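Local structure of cytoplasmic protein (Cryptococcus neoformans var. grubii serotype A, 7LPO) at residues 273-285 with 379-391. The protein probably hydrolyses steryl beta-glucosides, as a sterylglucosidase of glycoside hydrolase family 5. Numbering follows the deposited sequence.
Sequences GEGLIGCKDLAVI and STLLRPDYFSTLP
Two beta-turn loops dock here in peripheral packing, and Phe387 of 379-391 packs against Leu276 and Leu282 of 273-285. Leu276 lies in the overlapping turns Glu274 to Ile277 and Leu276 to Cys279. Its CB sits over the centre of one ring face, a CH-pi contact 3.8 Å from the Phe387 centroid. Tyr386 CD2 covers the opposite face, so the ring is clamped between two neighbours. Leu282 CD1 comes to the ring edge, 3.8 Å from Phe387 CE2. Phe387 CG stands anti to the carbonyl carbon (chi1 -62°), which turns the ring toward Leu276 and Leu282.

Two backbone bonds tie the loops together. Gly278 N donates to Phe387 O at 3.0 Å, from above the carbonyl plane. Leu282 N donates to Pro384 O at 3.1 Å. Between them a water gives hydrogens to Cys279 O and Pro384 O and accepts from Phe387 N, bridging the loops. Lys280 NZ donates to Gly278 O.

Farther along, Asp281 OD1 makes an Asx turn with Ala283 N and touches Pro384 CB at 3.6 Å. Leu381 reaches Leu282 CB with CD1 and Ala283 CB with CD2.

The loop holding 273-285 follows strand 263-267, one of the parallel strands consistent with the family 5 TIM barrel. Trp368 meets the Phe387 ring edge-to-face. Helix 299-306 packs on Leu276 and Leu381, and helix 206-221 on Leu276 and Ile277. The short, weakly bonded strand 380-381 pairs antiparallel with 374-375.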
loop_
_atom_site.group_PDB
_atom_site.type_symbol
_atom_site.label_atom_id
_atom_site.label_comp_id
_atom_site.label_asym_id
_atom_site.label_seq_id
_atom_site.Cartn_x
_atom_site.Cartn_y
_atom_site.Cartn_z
ATOM N N GLY A 273 10.851 0.215 5.383
ATOM C CA GLY A 273 12.089 0.891 5.047
ATOM C C GLY A 273 13.302 0.002 5.257
ATOM O O GLY A 273 13.319 -0.882 6.115
ATOM N N GLU A 274 14.331 0.246 4.447
ATOM C CA GLU A 274 15.577 -0.508 4.513
ATOM C C GLU A 274 16.637 0.204 5.341
ATOM O O GLU A 274 17.714 -0.356 5.565
ATOM C CB GLU A 274 16.118 -0.771 3.097
ATOM C CG GLU A 274 15.035 -1.093 2.073
ATOM C CD GLU A 274 15.579 -1.723 0.780
ATOM O OE1 GLU A 274 14.815 -2.457 0.109
ATOM O OE2 GLU A 274 16.762 -1.483 0.435
ATOM N N GLY A 275 16.357 1.423 5.794
ATOM C CA GLY A 275 17.355 2.197 6.509
ATOM C C GLY A 275 18.654 2.300 5.744
ATOM O O GLY A 275 18.679 2.547 4.536
ATOM N N LEU A 276 19.758 2.108 6.452
ATOM C CA LEU A 276 21.074 2.129 5.840
ATOM C C LEU A 276 21.566 0.744 5.449
ATOM O O LEU A 276 22.695 0.617 4.965
ATOM C CB LEU A 276 22.063 2.784 6.795
ATOM C CG LEU A 276 21.822 4.283 6.978
ATOM C CD1 LEU A 276 22.660 4.823 8.110
ATOM C CD2 LEU A 276 22.114 5.023 5.676
ATOM N N ILE A 277 20.744 -0.289 5.638
ATOM C CA ILE A 277 21.189 -1.659 5.423
ATOM C C ILE A 277 21.500 -1.866 3.950
ATOM O O ILE A 277 20.664 -1.601 3.077
ATOM C CB ILE A 277 20.118 -2.653 5.886
ATOM C CG1 ILE A 277 19.869 -2.551 7.387
ATOM C CG2 ILE A 277 20.533 -4.056 5.525
ATOM C CD1 ILE A 277 18.531 -3.143 7.799
ATOM N N GLY A 278 22.696 -2.368 3.668
ATOM C CA GLY A 278 23.129 -2.558 2.305
ATOM C C GLY A 278 23.767 -1.350 1.669
ATOM O O GLY A 278 24.168 -1.431 0.505
ATOM N N CYS A 279 23.875 -0.233 2.384
ATOM C CA CYS A 279 24.543 0.927 1.814
ATOM C C CYS A 279 25.977 0.557 1.473
ATOM O O CYS A 279 26.710 0.042 2.321
ATOM C CB CYS A 279 24.525 2.107 2.783
ATOM S SG CYS A 279 25.272 3.601 2.052
ATOM N N LYS A 280 26.369 0.802 0.224
ATOM C CA LYS A 280 27.713 0.445 -0.217
ATOM C C LYS A 280 28.740 1.494 0.184
ATOM O O LYS A 280 29.903 1.159 0.421
ATOM C CB LYS A 280 27.730 0.252 -1.737
ATOM C CG LYS A 280 26.762 -0.809 -2.238
ATOM C CD LYS A 280 27.191 -2.200 -1.801
ATOM C CE LYS A 280 26.151 -3.256 -2.181
ATOM N NZ LYS A 280 25.312 -3.674 -1.008
ATOM N N ASP A 281 28.330 2.755 0.279
ATOM C CA ASP A 281 29.267 3.854 0.491
ATOM C C ASP A 281 28.486 5.002 1.117
ATOM O O ASP A 281 27.671 5.644 0.447
ATOM C CB ASP A 281 29.911 4.260 -0.829
ATOM C CG ASP A 281 31.044 5.247 -0.654
ATOM O OD1 ASP A 281 31.236 5.750 0.471
ATOM O OD2 ASP A 281 31.747 5.521 -1.654
ATOM N N LEU A 282 28.734 5.256 2.397
ATOM C CA LEU A 282 27.990 6.278 3.115
ATOM C C LEU A 282 28.320 7.692 2.654
ATOM O O LEU A 282 27.675 8.643 3.114
ATOM C CB LEU A 282 28.270 6.140 4.609
ATOM C CG LEU A 282 27.671 4.885 5.251
ATOM C CD1 LEU A 282 28.344 4.589 6.571
ATOM C CD2 LEU A 282 26.177 5.050 5.433
ATOM N N ALA A 283 29.291 7.861 1.765
ATOM C CA ALA A 283 29.670 9.190 1.310
ATOM C C ALA A 283 28.888 9.642 0.083
ATOM O O ALA A 283 29.062 10.779 -0.362
ATOM C CB ALA A 283 31.169 9.231 1.004
ATOM N N VAL A 284 28.027 8.801 -0.472
ATOM C CA VAL A 284 27.328 9.144 -1.700
ATOM C C VAL A 284 25.903 8.615 -1.667
ATOM O O VAL A 284 25.593 7.645 -0.972
ATOM C CB VAL A 284 28.069 8.586 -2.936
ATOM C CG1 VAL A 284 29.463 9.178 -3.044
ATOM C CG2 VAL A 284 28.150 7.068 -2.856
ATOM N N ILE A 285 25.035 9.276 -2.424
ATOM C CA ILE A 285 23.732 8.734 -2.789
ATOM C C ILE A 285 23.898 7.996 -4.115
ATOM O O ILE A 285 24.327 8.614 -5.100
ATOM C CB ILE A 285 22.680 9.841 -2.917
ATOM C CG1 ILE A 285 22.272 10.359 -1.534
ATOM C CG2 ILE A 285 21.458 9.319 -3.677
ATOM C CD1 ILE A 285 21.598 11.701 -1.567
ATOM N N SER A 379 35.051 14.805 11.370
ATOM C CA SER A 379 34.033 14.535 10.352
ATOM C C SER A 379 34.493 13.488 9.344
ATOM O O SER A 379 33.992 13.440 8.212
ATOM C CB SER A 379 33.616 15.816 9.624
ATOM O OG SER A 379 33.194 16.807 10.547
ATOM N N THR A 380 35.433 12.637 9.737
ATOM C CA THR A 380 35.990 11.641 8.838
ATOM C C THR A 380 35.120 10.393 8.847
ATOM O O THR A 380 34.791 9.861 9.913
ATOM C CB THR A 380 37.423 11.292 9.239
ATOM O OG1 THR A 380 38.220 12.482 9.234
ATOM C CG2 THR A 380 38.017 10.291 8.268
ATOM N N LEU A 381 34.724 9.951 7.655
ATOM C CA LEU A 381 34.042 8.676 7.484
ATOM C C LEU A 381 35.055 7.564 7.697
ATOM O O LEU A 381 36.007 7.431 6.923
ATOM C CB LEU A 381 33.429 8.594 6.092
ATOM C CG LEU A 381 32.498 7.431 5.779
ATOM C CD1 LEU A 381 31.356 7.353 6.763
ATOM C CD2 LEU A 381 31.991 7.589 4.332
ATOM N N LEU A 382 34.873 6.782 8.756
ATOM C CA LEU A 382 35.843 5.753 9.106
ATOM C C LEU A 382 35.518 4.395 8.498
ATOM O O LEU A 382 36.438 3.620 8.207
ATOM C CB LEU A 382 35.927 5.603 10.625
ATOM C CG LEU A 382 36.463 6.786 11.424
ATOM C CD1 LEU A 382 36.420 6.445 12.906
ATOM C CD2 LEU A 382 37.878 7.155 11.014
ATOM N N ARG A 383 34.237 4.085 8.296
ATOM C CA ARG A 383 33.808 2.787 7.769
ATOM C C ARG A 383 32.727 3.025 6.725
ATOM O O ARG A 383 31.543 2.750 6.946
ATOM C CB ARG A 383 33.320 1.876 8.897
ATOM C CG ARG A 383 34.387 1.592 9.973
ATOM C CD ARG A 383 33.889 0.601 11.051
ATOM N NE ARG A 383 33.717 -0.748 10.512
ATOM C CZ ARG A 383 33.431 -1.828 11.240
ATOM N NH1 ARG A 383 33.287 -1.736 12.556
ATOM N NH2 ARG A 383 33.287 -3.009 10.651
ATOM N N PRO A 384 33.112 3.524 5.555
ATOM C CA PRO A 384 32.096 3.839 4.532
ATOM C C PRO A 384 31.211 2.655 4.150
ATOM O O PRO A 384 30.052 2.859 3.764
ATOM C CB PRO A 384 32.924 4.323 3.328
ATOM C CG PRO A 384 34.327 4.561 3.855
ATOM C CD PRO A 384 34.498 3.720 5.089
ATOM N N ASP A 385 31.718 1.429 4.237
ATOM C CA ASP A 385 30.966 0.236 3.861
ATOM C C ASP A 385 30.375 -0.496 5.064
ATOM O O ASP A 385 29.915 -1.634 4.922
ATOM C CB ASP A 385 31.866 -0.713 3.072
ATOM C CG ASP A 385 33.025 -1.234 3.905
ATOM O OD1 ASP A 385 33.430 -0.548 4.875
ATOM O OD2 ASP A 385 33.530 -2.333 3.596
ATOM N N TYR A 386 30.362 0.138 6.231
ATOM C CA TYR A 386 29.903 -0.469 7.477
ATOM C C TYR A 386 28.634 -1.295 7.326
ATOM O O TYR A 386 28.543 -2.398 7.880
ATOM C CB TYR A 386 29.672 0.640 8.505
ATOM C CG TYR A 386 29.238 0.191 9.875
ATOM C CD1 TYR A 386 30.127 -0.457 10.729
ATOM C CD2 TYR A 386 27.952 0.443 10.339
ATOM C CE1 TYR A 386 29.741 -0.861 12.000
ATOM C CE2 TYR A 386 27.563 0.045 11.618
ATOM C CZ TYR A 386 28.462 -0.607 12.431
ATOM O OH TYR A 386 28.082 -1.007 13.679
ATOM N N PHE A 387 27.654 -0.770 6.592
ATOM C CA PHE A 387 26.341 -1.394 6.507
ATOM C C PHE A 387 26.203 -2.380 5.347
ATOM O O PHE A 387 25.154 -3.017 5.218
ATOM C CB PHE A 387 25.263 -0.319 6.381
ATOM C CG PHE A 387 25.175 0.610 7.563
ATOM C CD1 PHE A 387 24.462 0.254 8.698
ATOM C CD2 PHE A 387 25.784 1.855 7.530
ATOM C CE1 PHE A 387 24.361 1.132 9.790
ATOM C CE2 PHE A 387 25.687 2.731 8.610
ATOM C CZ PHE A 387 24.965 2.368 9.738
ATOM N N SER A 388 27.221 -2.533 4.507
ATOM C CA SER A 388 27.130 -3.441 3.368
ATOM C C SER A 388 27.513 -4.877 3.706
ATOM O O SER A 388 27.257 -5.779 2.897
ATOM C CB SER A 388 28.025 -2.948 2.229
ATOM O OG SER A 388 29.392 -3.020 2.601
ATOM N N THR A 389 28.117 -5.105 4.865
ATOM C CA THR A 389 28.584 -6.419 5.279
ATOM C C THR A 389 28.239 -6.587 6.756
ATOM O O THR A 389 27.573 -5.742 7.354
ATOM C CB THR A 389 30.096 -6.563 5.033
ATOM O OG1 THR A 389 30.804 -5.523 5.727
ATOM C CG2 THR A 389 30.428 -6.474 3.536
ATOM N N LEU A 390 28.707 -7.669 7.358
ATOM C CA LEU A 390 28.577 -7.853 8.805
ATOM C C LEU A 390 29.800 -7.271 9.509
ATOM O O LEU A 390 30.930 -7.622 9.152
ATOM C CB LEU A 390 28.439 -9.331 9.147
ATOM C CG LEU A 390 27.314 -10.038 8.383
ATOM C CD1 LEU A 390 27.448 -11.540 8.476
ATOM C CD2 LEU A 390 25.946 -9.583 8.916
ATOM N N PRO A 391 29.627 -6.376 10.488
ATOM C CA PRO A 391 30.807 -5.703 11.064
ATOM C C PRO A 391 31.851 -6.639 11.651
ATOM O O PRO A 391 33.036 -6.288 11.644
ATOM C CB PRO A 391 30.200 -4.794 12.144
ATOM C CG PRO A 391 28.836 -4.454 11.608
ATOM C CD PRO A 391 28.367 -5.747 10.934
HETATM O O HOH W 1 27.797 1.497 4.535
HETATM O O HOH W 2 25.296 -5.550 0.718
#